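Local structure of putative aminotransferase (Actinomadura melliaura, 4ZWV) at residues A[61-69]-A[200-211]; A[315-326]-A[340-351]. The protein probably acts as a pyridoxal 5'-phosphate-dependent sugar aminotransferase in making the aminopentose of the indolocarbazole AT2433. One frame throughout, in Å; residues are numbered along the deposited sequence.

Contact 1. Residues A[61-69]-A[200-211]; sequences LCLALRLLD and LTLPGDELHERA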
loop_
_atom_site.group_PDB
_atom_site.type_symbol
_atom_site.label_atom_id
_atom_site.label_comp_id
_atom_site.label_asym_id
_atom_site.label_seq_id
_atom_site.Cartn_x
_atom_site.Cartn_y
_atom_site.Cartn_z
ATOM N N LEU A 61 -1.705 -9.838 2.222
ATOM C CA LEU A 61 -1.259 -10.534 3.439
ATOM C C LEU A 61 -1.584 -9.716 4.695
ATOM O O LEU A 61 -2.028 -10.264 5.695
ATOM C CB LEU A 61 0.246 -10.814 3.377
ATOM C CG LEU A 61 0.701 -11.860 2.360
ATOM C CD1 LEU A 61 2.216 -11.813 2.197
ATOM C CD2 LEU A 61 0.242 -13.259 2.789
ATOM N N CYS A 62 -1.373 -8.400 4.631
ATOM C CA CYS A 62 -1.689 -7.533 5.764
ATOM C C CYS A 62 -3.173 -7.581 6.084
ATOM O O CYS A 62 -3.571 -7.705 7.250
ATOM C CB CYS A 62 -1.276 -6.096 5.472
ATOM S SG CYS A 62 0.525 -5.873 5.364
ATOM N N LEU A 63 -3.995 -7.507 5.046
ATOM C CA LEU A 63 -5.442 -7.584 5.229
ATOM C C LEU A 63 -5.860 -8.944 5.787
ATOM O O LEU A 63 -6.668 -9.015 6.712
ATOM C CB LEU A 63 -6.155 -7.297 3.907
ATOM C CG LEU A 63 -7.674 -7.442 3.868
ATOM C CD1 LEU A 63 -8.329 -6.614 4.968
ATOM C CD2 LEU A 63 -8.174 -6.986 2.516
ATOM N N ALA A 64 -5.297 -10.027 5.250
ATOM C CA ALA A 64 -5.637 -11.362 5.758
ATOM C C ALA A 64 -5.345 -11.486 7.258
ATOM O O ALA A 64 -6.167 -12.017 8.017
ATOM C CB ALA A 64 -4.884 -12.435 4.969
ATOM N N LEU A 65 -4.195 -10.965 7.690
ATOM C CA LEU A 65 -3.834 -11.022 9.104
ATOM C C LEU A 65 -4.790 -10.172 9.941
ATOM O O LEU A 65 -5.152 -10.547 11.056
ATOM C CB LEU A 65 -2.387 -10.567 9.300
ATOM C CG LEU A 65 -1.333 -11.585 8.842
ATOM C CD1 LEU A 65 0.019 -10.888 8.717
ATOM C CD2 LEU A 65 -1.235 -12.751 9.817
ATOM N N ARG A 66 -5.207 -9.021 9.423
ATOM C CA ARG A 66 -6.129 -8.186 10.194
ATOM C C ARG A 66 -7.490 -8.857 10.355
ATOM O O ARG A 66 -8.182 -8.623 11.349
ATOM C CB ARG A 66 -6.302 -6.809 9.550
ATOM C CG ARG A 66 -5.049 -5.955 9.559
ATOM C CD ARG A 66 -4.647 -5.484 10.955
ATOM N NE ARG A 66 -3.366 -4.772 10.933
ATOM C CZ ARG A 66 -2.820 -4.144 11.976
ATOM N NH1 ARG A 66 -1.647 -3.527 11.836
ATOM N NH2 ARG A 66 -3.447 -4.113 13.142
ATOM N N LEU A 67 -7.860 -9.713 9.403
ATOM C CA LEU A 67 -9.167 -10.375 9.461
ATOM C C LEU A 67 -9.252 -11.485 10.513
ATOM O O LEU A 67 -10.340 -11.976 10.823
ATOM C CB LEU A 67 -9.520 -10.943 8.080
ATOM C CG LEU A 67 -9.819 -9.873 7.014
ATOM C CD1 LEU A 67 -9.867 -10.498 5.638
ATOM C CD2 LEU A 67 -11.140 -9.177 7.310
ATOM N N LEU A 68 -8.111 -11.861 11.079
ATOM C CA LEU A 68 -8.087 -12.961 12.040
ATOM C C LEU A 68 -8.754 -12.585 13.335
ATOM O O LEU A 68 -8.622 -11.465 13.802
ATOM C CB LEU A 68 -6.661 -13.422 12.312
ATOM C CG LEU A 68 -5.971 -13.980 11.079
ATOM C CD1 LEU A 68 -4.598 -14.485 11.466
ATOM C CD2 LEU A 68 -6.815 -15.084 10.443
ATOM N N ASP A 69 -9.490 -13.545 13.887
ATOM C CA ASP A 69 -10.122 -13.408 15.189
ATOM C C ASP A 69 -9.388 -14.285 16.194
ATOM O O ASP A 69 -9.588 -15.502 16.247
ATOM C CB ASP A 69 -11.602 -13.794 15.108
ATOM C CG ASP A 69 -12.291 -13.765 16.456
ATOM O OD1 ASP A 69 -11.849 -13.004 17.344
ATOM O OD2 ASP A 69 -13.278 -14.512 16.627
ATOM N N LEU A 200 -6.878 -11.333 -2.755
ATOM C CA LEU A 200 -7.167 -12.109 -1.555
ATOM C C LEU A 200 -8.405 -12.941 -1.813
ATOM O O LEU A 200 -9.453 -12.396 -2.180
ATOM C CB LEU A 200 -7.384 -11.179 -0.363
ATOM C CG LEU A 200 -7.904 -11.832 0.915
ATOM C CD1 LEU A 200 -6.880 -12.843 1.456
ATOM C CD2 LEU A 200 -8.168 -10.740 1.938
ATOM N N THR A 201 -8.294 -14.256 -1.671
ATOM C CA THR A 201 -9.476 -15.102 -1.820
ATOM C C THR A 201 -9.886 -15.603 -0.449
ATOM O O THR A 201 -9.032 -15.844 0.408
ATOM C CB THR A 201 -9.249 -16.289 -2.782
ATOM O OG1 THR A 201 -8.405 -17.273 -2.169
ATOM C CG2 THR A 201 -8.629 -15.826 -4.094
ATOM N N LEU A 202 -11.197 -15.732 -0.248
ATOM C CA LEU A 202 -11.756 -16.116 1.045
ATOM C C LEU A 202 -12.527 -17.414 0.939
ATOM O O LEU A 202 -13.164 -17.686 -0.079
ATOM C CB LEU A 202 -12.687 -15.029 1.599
ATOM C CG LEU A 202 -12.125 -13.639 1.907
ATOM C CD1 LEU A 202 -10.828 -13.719 2.692
ATOM C CD2 LEU A 202 -11.940 -12.815 0.624
ATOM N N PRO A 203 -12.499 -18.211 2.014
ATOM C CA PRO A 203 -13.224 -19.486 2.038
ATOM C C PRO A 203 -14.686 -19.369 2.481
ATOM O O PRO A 203 -15.425 -20.357 2.415
ATOM C CB PRO A 203 -12.419 -20.310 3.044
ATOM C CG PRO A 203 -11.856 -19.297 3.978
ATOM C CD PRO A 203 -11.539 -18.093 3.127
ATOM N N GLY A 204 -15.100 -18.195 2.935
ATOM C CA GLY A 204 -16.467 -18.010 3.390
ATOM C C GLY A 204 -16.975 -16.590 3.212
ATOM O O GLY A 204 -16.191 -15.644 3.048
ATOM N N ASP A 205 -18.294 -16.446 3.275
ATOM C CA ASP A 205 -18.964 -15.179 2.990
ATOM C C ASP A 205 -18.668 -14.076 4.001
ATOM O O ASP A 205 -18.511 -12.914 3.612
ATOM C CB ASP A 205 -20.472 -15.406 2.897
ATOM C CG ASP A 205 -20.869 -16.092 1.608
ATOM O OD1 ASP A 205 -20.024 -16.155 0.684
ATOM O OD2 ASP A 205 -22.013 -16.584 1.521
ATOM N N GLU A 206 -18.616 -14.419 5.286
ATOM C CA GLU A 206 -18.355 -13.394 6.294
ATOM C C GLU A 206 -16.998 -12.743 6.071
ATOM O O GLU A 206 -16.891 -11.515 6.065
ATOM C CB GLU A 206 -18.418 -13.952 7.715
ATOM C CG GLU A 206 -18.168 -12.860 8.742
ATOM C CD GLU A 206 -18.226 -13.330 10.178
ATOM O OE1 GLU A 206 -17.498 -12.747 11.012
ATOM O OE2 GLU A 206 -19.010 -14.254 10.479
ATOM N N LEU A 207 -15.964 -13.558 5.877
ATOM C CA LEU A 207 -14.627 -13.021 5.622
ATOM C C LEU A 207 -14.642 -12.191 4.353
ATOM O O LEU A 207 -14.012 -11.141 4.294
ATOM C CB LEU A 207 -13.579 -14.139 5.497
ATOM C CG LEU A 207 -13.083 -14.759 6.804
ATOM C CD1 LEU A 207 -12.309 -16.039 6.495
ATOM C CD2 LEU A 207 -12.199 -13.779 7.569
ATOM N N HIS A 208 -15.372 -12.653 3.344
ATOM C CA HIS A 208 -15.451 -11.923 2.086
ATOM C C HIS A 208 -16.012 -10.522 2.302
ATOM O O HIS A 208 -15.454 -9.540 1.814
ATOM C CB HIS A 208 -16.311 -12.713 1.087
ATOM C CG HIS A 208 -16.373 -12.113 -0.281
ATOM N ND1 HIS A 208 -17.454 -12.303 -1.118
ATOM C CD2 HIS A 208 -15.482 -11.374 -0.979
ATOM C CE1 HIS A 208 -17.238 -11.674 -2.260
ATOM N NE2 HIS A 208 -16.051 -11.095 -2.198
ATOM N N GLU A 209 -17.120 -10.426 3.029
ATOM C CA GLU A 209 -17.747 -9.125 3.233
ATOM C C GLU A 209 -16.853 -8.194 4.059
ATOM O O GLU A 209 -16.742 -7.000 3.746
ATOM C CB GLU A 209 -19.118 -9.285 3.890
ATOM C CG GLU A 209 -20.149 -10.022 3.028
ATOM C CD GLU A 209 -20.639 -9.215 1.834
ATOM O OE1 GLU A 209 -20.433 -7.982 1.800
ATOM O OE2 GLU A 209 -21.236 -9.818 0.916
ATOM N N ARG A 210 -16.196 -8.727 5.090
ATOM C CA ARG A 210 -15.279 -7.912 5.894
ATOM C C ARG A 210 -14.080 -7.451 5.073
ATOM O O ARG A 210 -13.633 -6.304 5.196
ATOM C CB ARG A 210 -14.799 -8.682 7.127
ATOM C CG ARG A 210 -15.908 -8.994 8.113
ATOM C CD ARG A 210 -15.391 -9.869 9.245
ATOM N NE ARG A 210 -14.354 -9.168 9.997
ATOM C CZ ARG A 210 -13.242 -9.725 10.468
ATOM N NH1 ARG A 210 -13.001 -11.019 10.286
ATOM N NH2 ARG A 210 -12.368 -8.978 11.132
ATOM N N ALA A 211 -13.573 -8.327 4.209
ATOM C CA ALA A 211 -12.431 -7.982 3.370
ATOM C C ALA A 211 -12.753 -6.857 2.403
ATOM O O ALA A 211 -11.938 -5.962 2.190
ATOM C CB ALA A 211 -11.947 -9.211 2.583
HETATM O O HOH W 1 -10.683 -9.602 13.305
#

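Contact 2. Residues A[315-326]-A[340-351]; sequences IMAGLVSRRNDE and LDSVYDRMVSLP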
loop_
_atom_site.group_PDB
_atom_site.type_symbol
_atom_site.label_atom_id
_atom_site.label_comp_id
_atom_site.label_asym_id
_atom_site.label_seq_id
_atom_site.Cartn_x
_atom_site.Cartn_y
_atom_site.Cartn_z
ATOM N N ILE A 315 24.141 -16.331 -17.848
ATOM C CA ILE A 315 22.930 -16.899 -17.262
ATOM C C ILE A 315 22.746 -16.342 -15.859
ATOM O O ILE A 315 23.634 -16.465 -15.026
ATOM C CB ILE A 315 22.992 -18.446 -17.202
ATOM C CG1 ILE A 315 23.162 -19.033 -18.606
ATOM C CG2 ILE A 315 21.747 -18.995 -16.512
ATOM C CD1 ILE A 315 23.702 -20.465 -18.615
HETATM N N MSE A 316 21.612 -15.701 -15.603
HETATM C CA MSE A 316 21.348 -15.153 -14.281
HETATM C C MSE A 316 20.831 -16.257 -13.380
HETATM O O MSE A 316 19.797 -16.853 -13.665
HETATM C CB MSE A 316 20.343 -14.007 -14.349
HETATM C CG MSE A 316 20.068 -13.375 -13.000
HETATM SE SE MSE A 316 18.799 -11.916 -13.150
HETATM C CE MSE A 316 19.846 -10.741 -14.299
ATOM N N ALA A 317 21.543 -16.512 -12.288
ATOM C CA ALA A 317 21.204 -17.611 -11.390
ATOM C C ALA A 317 21.550 -17.233 -9.955
ATOM O O ALA A 317 22.609 -16.663 -9.698
ATOM C CB ALA A 317 21.944 -18.881 -11.814
ATOM N N GLY A 318 20.660 -17.541 -9.019
ATOM C CA GLY A 318 20.948 -17.247 -7.628
ATOM C C GLY A 318 19.745 -17.384 -6.726
ATOM O O GLY A 318 18.904 -18.256 -6.929
ATOM N N LEU A 319 19.682 -16.514 -5.723
ATOM C CA LEU A 319 18.616 -16.542 -4.742
ATOM C C LEU A 319 17.510 -15.562 -5.104
ATOM O O LEU A 319 17.771 -14.490 -5.645
ATOM C CB LEU A 319 19.166 -16.195 -3.359
ATOM C CG LEU A 319 20.227 -17.112 -2.767
ATOM C CD1 LEU A 319 20.852 -16.460 -1.540
ATOM C CD2 LEU A 319 19.595 -18.442 -2.402
ATOM N N VAL A 320 16.277 -15.931 -4.781
ATOM C CA VAL A 320 15.157 -15.014 -4.871
ATOM C C VAL A 320 15.266 -13.979 -3.744
ATOM O O VAL A 320 15.015 -12.793 -3.946
ATOM C CB VAL A 320 13.812 -15.782 -4.803
ATOM C CG1 VAL A 320 12.632 -14.813 -4.769
ATOM C CG2 VAL A 320 13.697 -16.746 -5.980
ATOM N N SER A 321 15.620 -14.454 -2.553
ATOM C CA SER A 321 15.830 -13.605 -1.385
ATOM C C SER A 321 16.872 -14.216 -0.460
ATOM O O SER A 321 17.165 -15.406 -0.544
ATOM C CB SER A 321 14.524 -13.403 -0.604
ATOM O OG SER A 321 13.657 -12.498 -1.265
ATOM N N ARG A 322 17.418 -13.398 0.432
ATOM C CA ARG A 322 18.194 -13.910 1.560
ATOM C C ARG A 322 17.228 -14.589 2.538
ATOM O O ARG A 322 16.113 -14.101 2.739
ATOM C CB ARG A 322 18.960 -12.780 2.253
ATOM C CG ARG A 322 19.830 -13.235 3.400
ATOM C CD ARG A 322 20.516 -12.059 4.092
ATOM N NE ARG A 322 21.472 -12.533 5.089
ATOM C CZ ARG A 322 22.356 -11.765 5.716
ATOM N NH1 ARG A 322 22.423 -10.471 5.443
ATOM N NH2 ARG A 322 23.175 -12.296 6.617
ATOM N N ARG A 323 17.627 -15.710 3.139
ATOM C CA ARG A 323 16.781 -16.306 4.179
ATOM C C ARG A 323 16.469 -15.245 5.244
ATOM O O ARG A 323 17.382 -14.579 5.752
ATOM C CB ARG A 323 17.446 -17.550 4.797
ATOM C CG ARG A 323 18.840 -17.326 5.381
ATOM C CD ARG A 323 19.464 -18.647 5.870
ATOM N NE ARG A 323 18.836 -19.136 7.097
ATOM C CZ ARG A 323 19.177 -20.277 7.686
ATOM N NH1 ARG A 323 20.129 -21.038 7.149
ATOM N NH2 ARG A 323 18.565 -20.659 8.798
ATOM N N ASN A 324 15.183 -15.061 5.560
ATOM C CA ASN A 324 14.757 -13.853 6.279
ATOM C C ASN A 324 15.221 -13.843 7.734
ATOM O O ASN A 324 15.320 -12.777 8.355
ATOM C CB ASN A 324 13.230 -13.695 6.273
ATOM C CG ASN A 324 12.624 -13.515 4.877
ATOM O OD1 ASN A 324 11.407 -13.400 4.766
ATOM N ND2 ASN A 324 13.440 -13.522 3.822
ATOM N N ASP A 325 15.497 -15.029 8.275
ATOM C CA ASP A 325 15.889 -15.145 9.677
ATOM C C ASP A 325 17.300 -14.624 9.932
ATOM O O ASP A 325 17.691 -14.455 11.084
ATOM C CB ASP A 325 15.757 -16.612 10.164
ATOM C CG ASP A 325 16.633 -17.598 9.385
ATOM O OD1 ASP A 325 16.849 -17.415 8.169
ATOM O OD2 ASP A 325 17.096 -18.588 10.006
ATOM N N GLU A 326 18.046 -14.335 8.866
ATOM C CA GLU A 326 19.396 -13.776 9.013
ATOM C C GLU A 326 19.422 -12.239 9.109
ATOM O O GLU A 326 20.467 -11.656 9.415
ATOM C CB GLU A 326 20.289 -14.226 7.850
ATOM C CG GLU A 326 20.772 -15.666 7.986
ATOM C CD GLU A 326 21.764 -16.073 6.908
ATOM O OE1 GLU A 326 22.038 -15.278 5.990
ATOM O OE2 GLU A 326 22.283 -17.210 6.977
ATOM N N LEU A 340 16.981 -26.217 6.743
ATOM C CA LEU A 340 17.362 -25.104 5.883
ATOM C C LEU A 340 18.884 -24.972 5.798
ATOM O O LEU A 340 19.428 -24.742 4.718
ATOM C CB LEU A 340 16.730 -23.804 6.383
ATOM C CG LEU A 340 17.036 -22.538 5.581
ATOM C CD1 LEU A 340 16.771 -22.779 4.091
ATOM C CD2 LEU A 340 16.201 -21.370 6.102
ATOM N N ASP A 341 19.568 -25.112 6.933
ATOM C CA ASP A 341 21.031 -25.050 6.949
ATOM C C ASP A 341 21.643 -26.053 5.965
ATOM O O ASP A 341 22.662 -25.769 5.336
ATOM C CB ASP A 341 21.593 -25.322 8.353
ATOM C CG ASP A 341 21.277 -24.223 9.353
ATOM O OD1 ASP A 341 20.939 -23.091 8.940
ATOM O OD2 ASP A 341 21.388 -24.501 10.567
ATOM N N SER A 342 21.020 -27.221 5.827
ATOM C CA SER A 342 21.611 -28.288 5.010
ATOM C C SER A 342 21.486 -28.025 3.509
ATOM O O SER A 342 22.145 -28.702 2.713
ATOM C CB SER A 342 20.979 -29.646 5.343
ATOM O OG SER A 342 19.684 -29.770 4.778
ATOM N N VAL A 343 20.662 -27.054 3.120
ATOM C CA VAL A 343 20.496 -26.747 1.701
ATOM C C VAL A 343 20.787 -25.291 1.315
ATOM O O VAL A 343 20.923 -24.972 0.130
ATOM C CB VAL A 343 19.064 -27.084 1.218
ATOM C CG1 VAL A 343 18.832 -28.587 1.245
ATOM C CG2 VAL A 343 18.016 -26.349 2.052
ATOM N N TYR A 344 20.877 -24.396 2.297
ATOM C CA TYR A 344 20.927 -22.971 1.973
ATOM C C TYR A 344 22.203 -22.554 1.230
ATOM O O TYR A 344 22.178 -21.595 0.450
ATOM C CB TYR A 344 20.768 -22.131 3.238
ATOM C CG TYR A 344 20.641 -20.653 2.949
ATOM C CD1 TYR A 344 19.530 -20.149 2.275
ATOM C CD2 TYR A 344 21.632 -19.761 3.341
ATOM C CE1 TYR A 344 19.404 -18.796 2.009
ATOM C CE2 TYR A 344 21.513 -18.402 3.077
ATOM C CZ TYR A 344 20.403 -17.932 2.406
ATOM O OH TYR A 344 20.291 -16.588 2.156
ATOM N N ASP A 345 23.300 -23.274 1.452
ATOM C CA ASP A 345 24.554 -22.961 0.774
ATOM C C ASP A 345 24.667 -23.708 -0.546
ATOM O O ASP A 345 25.660 -23.572 -1.255
ATOM C CB ASP A 345 25.756 -23.312 1.648
ATOM C CG ASP A 345 25.884 -22.408 2.852
ATOM O OD1 ASP A 345 25.654 -21.190 2.705
ATOM O OD2 ASP A 345 26.206 -22.922 3.944
ATOM N N ARG A 346 23.640 -24.485 -0.873
ATOM C CA ARG A 346 23.636 -25.277 -2.100
ATOM C C ARG A 346 22.595 -24.815 -3.109
ATOM O O ARG A 346 22.759 -25.010 -4.312
ATOM C CB ARG A 346 23.399 -26.750 -1.773
ATOM C CG ARG A 346 24.538 -27.390 -0.999
ATOM C CD ARG A 346 24.074 -28.672 -0.329
ATOM N NE ARG A 346 23.639 -29.650 -1.317
ATOM C CZ ARG A 346 22.599 -30.460 -1.159
ATOM N NH1 ARG A 346 21.863 -30.402 -0.053
ATOM N NH2 ARG A 346 22.287 -31.320 -2.116
HETATM N N MSE A 347 21.522 -24.206 -2.628
HETATM C CA MSE A 347 20.408 -23.913 -3.518
HETATM C C MSE A 347 20.739 -22.812 -4.516
HETATM O O MSE A 347 21.435 -21.833 -4.204
HETATM C CB MSE A 347 19.158 -23.538 -2.715
HETATM C CG MSE A 347 19.332 -22.320 -1.871
HETATM SE SE MSE A 347 17.679 -21.919 -0.911
HETATM C CE MSE A 347 17.524 -23.477 0.195
ATOM N N VAL A 348 20.225 -22.973 -5.727
ATOM C CA VAL A 348 20.336 -21.941 -6.761
ATOM C C VAL A 348 19.123 -22.009 -7.696
ATOM O O VAL A 348 18.690 -23.095 -8.089
ATOM C CB VAL A 348 21.655 -22.070 -7.560
ATOM C CG1 VAL A 348 21.872 -23.490 -8.031
ATOM C CG2 VAL A 348 21.690 -21.073 -8.728
ATOM N N SER A 349 18.555 -20.844 -8.005
ATOM C CA SER A 349 17.381 -20.733 -8.870
ATOM C C SER A 349 17.830 -20.447 -10.299
ATOM O O SER A 349 18.677 -19.576 -10.530
ATOM C CB SER A 349 16.443 -19.616 -8.391
ATOM O OG SER A 349 15.967 -19.844 -7.067
ATOM N N LEU A 350 17.251 -21.173 -11.252
ATOM C CA LEU A 350 17.589 -21.027 -12.666
ATOM C C LEU A 350 16.436 -20.421 -13.464
ATOM O O LEU A 350 15.270 -20.616 -13.126
ATOM C CB LEU A 350 17.963 -22.386 -13.263
ATOM C CG LEU A 350 19.133 -23.113 -12.603
ATOM C CD1 LEU A 350 19.310 -24.494 -13.207
ATOM C CD2 LEU A 350 20.394 -22.293 -12.768
ATOM N N PRO A 351 16.758 -19.673 -14.528
ATOM C CA PRO A 351 15.692 -19.132 -15.380
ATOM C C PRO A 351 14.871 -20.241 -16.016
ATOM O O PRO A 351 15.448 -21.194 -16.541
ATOM C CB PRO A 351 16.458 -18.349 -16.456
ATOM C CG PRO A 351 17.799 -18.067 -15.854
ATOM C CD PRO A 351 18.097 -19.264 -14.989
HETATM O O HOH W 2 16.164 -18.988 -4.567
HETATM O O HOH W 3 19.518 -22.313 11.351
#

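Contact 1. Residues A[61-69]-A[200-211]
L67 CD1 packs against both A211 CB and L200 CD2, and the three carbons meet at the apolar centre of the contact. It joins helix 57-66 to strand 198-201 and helix 205-214, within the large domain of a PLP-dependent aminotransferase, whose seven-stranded mixed sheet includes that strand. L67 and L200 reach toward each other tip to tip, with L67 CD1 4.1 Å from L200 CD2. One turn back, L63 crosses L200 at about a right angle, and L63 CD2 lies 3.8 Å from L200 CD2. The other methyl of L200, CD1, rests on A64 CB. Toward the start of helix 205-214, L207 CD2 packs against L67 CB at 3.9 Å.

R210 forms the polar edge. It runs past L67 in the opposite direction, and its chain bends at chi3 (62°), which brings the guanidinium over L67. L67 CD2 sits 3.8 Å above the centre of that plane. R210 NE makes a salt bridge to E234, and NH2 gives a hydrogen bond to a water that also donates to L68 O. At the guanidinium edge, R210 NH1 donates to L67 O at 2.9 Å, on a lone pair in the carbonyl plane.

Contact 2. Residues A[315-326]-A[340-351]
G318 and S349 form a single antiparallel bridge, a hydrogen-bonded pair, in which S349 N to G318 O is 2.8 Å and G318 N to S349 O is 3.2 Å. The bridge ties the loop 315-326 to strand 347-350, the edge strand of a three-stranded antiparallel sheet of this aminotransferase chain. A317 CB packs against both V348 CG2 and L350 CD2, and L319 CD2 meets M347 CG, a selenomethionine carbon. Farther along, L319 CD1 approaches the hydroxyl of Y344.

Y344 and R323 carry the other end. R323 N donates to Y344 OH at 3.0 Å. The first torsion of R323 (chi1 56°) sets CG between the backbone N and carbonyl carbon, and the chain then runs over the ring. R323 CD lies 3.4 Å from the centroid of the Y344 ring, a CH-pi contact over the face. L340 CD2 covers one face of the guanidinium. D325 grips the guanidinium side-on through both carboxylate oxygens, which fixes its rotation; D325 OD2 also pairs with R334. A leucine in place of R323 would probably leave D341 OD1 without its salt-bridge mate and D325 held by R334 with less support. R323 NH1 meets D341 OD1 at 2.8 Å, nearly along the C-O axis of the carboxylate.

The chain's centre lies between contacts 1 and 2. Their own centres are 32 Å apart and their nearest atoms about 10 Å. The chain completes contact 1 before it begins contact 2. Both lie near residues that bind the cofactor, contact 2 closer than contact 1, although no pyridoxal 5'-phosphate is bound to this chain in the model. In contact 1 the side chain of L200 is about 8 Å from G57, a cofactor-binding residue. In contact 2 the side chain of V320 is about 4 Å from that of H164, another. Both contacts also reach the second subunit: C62 packs on its L237, and R322 NH1 donates to its Y230 O.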